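Side-chain contact in LEOA (Escherichia coli, PDB 4AUR), which is a bacterial dynamin, a GTPase that probably couples nucleotide hydrolysis to rearrangements of an elongated helical stalk: residues D294-N297 against T298-K302. Residues are numbered along the deposited sequence; the frame is centred on the assembly and turned at random.
Sequences DELN and TFVEK
Thr298 gives both its backbone N-H and its hydroxyl to one acceptor, the carbonyl oxygen of Asp294 a turn earlier, and so illustrates how a threonine within a helix can satisfy its own polar side chain. The hydrogen bond from Thr298 OG1 to Asp294 O measures 2.9 Å; the hydrogen bond from Thr298 N to the same oxygen is 3.1 Å, with an N-H...O angle of 160°. The two donors arrive from opposite faces of the carbonyl plane, each tilted by slightly under 30°, so they share the oxygen without competing for one approach. Chi1 of -59° sets this up: it swings OG1 back beside the backbone N, while CG2 takes the position anti to that nitrogen.

The remaining carbonyls of the first segment, 294-297, follow the regular i to i+4 scheme. Glu295 O accepts from Phe299 N, Leu296 O from Val300 N at 2.9 Å, and Asn297 O from Glu301 N at 2.8 Å; Phe299 N also makes a weak second bond to Leu296 O. Among side chains, the carboxylate of Glu295 turns back along the helix, where OE1 bonds His292 ND1.

A different face of the helix is apolar. Leu296 CD1 lies 3.7 Å from Val300 CG2, the two side chains crossing at a slant, and the same methyl sits at the edge of the Phe299 ring, 4.4 Å from CD2.

All of this lies on consecutive turns of the long helix 275-343 in the dynamin-like helical domain. Phe299 is wedged among helices 368-408, 430-447 and 547-567, touching Phe406, Leu433 and Ile549, while Val300 packs on helix 547-567. Lys302 NZ forms a salt bridge with Asp306, one turn further along, and ties this part of the helix to helix 368-408 through Ser402 OG and Gln399 O.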
ATOM      1  N   ASP A 294       2.800   0.145  -0.222  1.00 22.76           N
ATOM      2  CA  ASP A 294       1.925   0.204   0.935  1.00 24.38           C
ATOM      3  C   ASP A 294       2.112  -1.055   1.749  1.00 24.54           C
ATOM      4  O   ASP A 294       2.151  -1.014   2.980  1.00 23.22           O
ATOM      5  CB  ASP A 294       0.477   0.357   0.547  1.00 25.78           C
ATOM      6  CG  ASP A 294      -0.376   0.755   1.708  1.00 27.24           C
ATOM      7  OD1 ASP A 294      -0.026   1.704   2.441  1.00 28.27           O
ATOM      8  OD2 ASP A 294      -1.408   0.115   1.899  1.00 32.49           O
ATOM      9  N   GLU A 295       2.266  -2.169   1.038  1.00 24.34           N
ATOM     10  CA  GLU A 295       2.577  -3.427   1.664  1.00 22.81           C
ATOM     11  C   GLU A 295       3.888  -3.262   2.391  1.00 22.46           C
ATOM     12  O   GLU A 295       3.946  -3.493   3.573  1.00 21.88           O
ATOM     13  CB  GLU A 295       2.662  -4.534   0.640  1.00 23.06           C
ATOM     14  CG  GLU A 295       1.314  -5.050   0.163  1.00 24.21           C
ATOM     15  CD  GLU A 295       1.445  -5.848  -1.126  1.00 25.36           C
ATOM     16  OE1 GLU A 295       2.591  -5.967  -1.601  1.00 24.83           O
ATOM     17  OE2 GLU A 295       0.424  -6.339  -1.685  1.00 27.40           O
ATOM     18  N   LEU A 296       4.936  -2.822   1.700  1.00 22.20           N
ATOM     19  CA  LEU A 296       6.256  -2.712   2.349  1.00 20.72           C
ATOM     20  C   LEU A 296       6.225  -1.811   3.574  1.00 21.41           C
ATOM     21  O   LEU A 296       6.855  -2.140   4.563  1.00 24.11           O
ATOM     22  CB  LEU A 296       7.336  -2.215   1.396  1.00 19.42           C
ATOM     23  CG  LEU A 296       8.714  -2.035   1.995  1.00 18.75           C
ATOM     24  CD1 LEU A 296       9.184  -3.351   2.569  1.00 19.80           C
ATOM     25  CD2 LEU A 296       9.723  -1.553   0.998  1.00 18.33           C
ATOM     26  N   ASN A 297       5.500  -0.703   3.520  1.00 20.75           N
ATOM     27  CA  ASN A 297       5.425   0.203   4.657  1.00 21.87           C
ATOM     28  C   ASN A 297       4.803  -0.497   5.852  1.00 21.74           C
ATOM     29  O   ASN A 297       5.261  -0.330   6.959  1.00 21.38           O
ATOM     30  CB  ASN A 297       4.598   1.495   4.343  1.00 21.68           C
ATOM     31  CG  ASN A 297       5.220   2.400   3.262  1.00 22.02           C
ATOM     32  OD1 ASN A 297       4.505   3.167   2.630  1.00 24.55           O
ATOM     33  ND2 ASN A 297       6.528   2.324   3.047  1.00 21.84           N
ATOM     34  N   THR A 298       3.735  -1.251   5.608  1.00 23.48           N
ATOM     35  CA  THR A 298       3.050  -1.987   6.646  1.00 23.70           C
ATOM     36  C   THR A 298       4.026  -2.914   7.334  1.00 24.32           C
ATOM     37  O   THR A 298       3.977  -3.085   8.541  1.00 28.09           O
ATOM     38  CB  THR A 298       1.914  -2.868   6.096  1.00 24.14           C
ATOM     39  OG1 THR A 298       0.950  -2.076   5.413  1.00 24.50           O
ATOM     40  CG2 THR A 298       1.201  -3.594   7.224  1.00 25.62           C
ATOM     41  N   PHE A 299       4.916  -3.521   6.568  1.00 24.81           N
ATOM     42  CA  PHE A 299       5.822  -4.490   7.140  1.00 25.05           C
ATOM     43  C   PHE A 299       6.879  -3.788   7.934  1.00 25.04           C
ATOM     44  O   PHE A 299       7.205  -4.212   9.001  1.00 27.05           O
ATOM     45  CB  PHE A 299       6.517  -5.378   6.100  1.00 25.02           C
ATOM     46  CG  PHE A 299       7.711  -6.073   6.670  1.00 25.45           C
ATOM     47  CD1 PHE A 299       7.546  -7.035   7.654  1.00 27.22           C
ATOM     48  CD2 PHE A 299       8.978  -5.691   6.340  1.00 25.05           C
ATOM     49  CE1 PHE A 299       8.628  -7.645   8.253  1.00 26.06           C
ATOM     50  CE2 PHE A 299      10.063  -6.279   6.943  1.00 26.45           C
ATOM     51  CZ  PHE A 299       9.892  -7.262   7.896  1.00 26.10           C
ATOM     52  N   VAL A 300       7.433  -2.726   7.384  1.00 26.23           N
ATOM     53  CA  VAL A 300       8.547  -2.044   8.010  1.00 26.02           C
ATOM     54  C   VAL A 300       8.077  -1.287   9.216  1.00 28.10           C
ATOM     55  O   VAL A 300       8.814  -1.176  10.172  1.00 33.01           O
ATOM     56  CB  VAL A 300       9.209  -1.047   7.065  1.00 25.22           C
ATOM     57  CG1 VAL A 300      10.328  -0.287   7.772  1.00 25.59           C
ATOM     58  CG2 VAL A 300       9.723  -1.754   5.824  1.00 24.49           C
ATOM     59  N   GLU A 301       6.865  -0.755   9.179  1.00 29.88           N
ATOM     60  CA  GLU A 301       6.329  -0.065  10.339  1.00 32.65           C
ATOM     61  C   GLU A 301       6.136  -1.084  11.472  1.00 31.54           C
ATOM     62  O   GLU A 301       6.752  -0.967  12.516  1.00 30.12           O
ATOM     63  CB  GLU A 301       5.042   0.682   9.974  1.00 36.27           C
ATOM     64  CG  GLU A 301       3.986   0.811  11.069  1.00 40.88           C
ATOM     65  CD  GLU A 301       2.583   0.476  10.540  1.00 45.90           C
ATOM     66  OE1 GLU A 301       2.257  -0.746  10.377  1.00 44.12           O
ATOM     67  OE2 GLU A 301       1.825   1.440  10.263  1.00 45.04           O
ATOM     68  N   LYS A 302       5.314  -2.098  11.238  1.00 30.76           N
ATOM     69  CA  LYS A 302       5.123  -3.174  12.199  1.00 29.65           C
ATOM     70  C   LYS A 302       6.418  -3.721  12.779  1.00 29.79           C
ATOM     71  O   LYS A 302       6.493  -3.974  13.949  1.00 28.39           O
ATOM     72  CB  LYS A 302       4.373  -4.320  11.538  1.00 31.74           C
ATOM     73  CG  LYS A 302       4.499  -5.648  12.263  1.00 35.06           C
ATOM     74  CD  LYS A 302       3.348  -6.599  11.965  1.00 37.00           C
ATOM     75  CE  LYS A 302       3.631  -8.018  12.490  1.00 38.97           C
ATOM     76  NZ  LYS A 302       4.130  -8.131  13.904  1.00 36.73           N
TER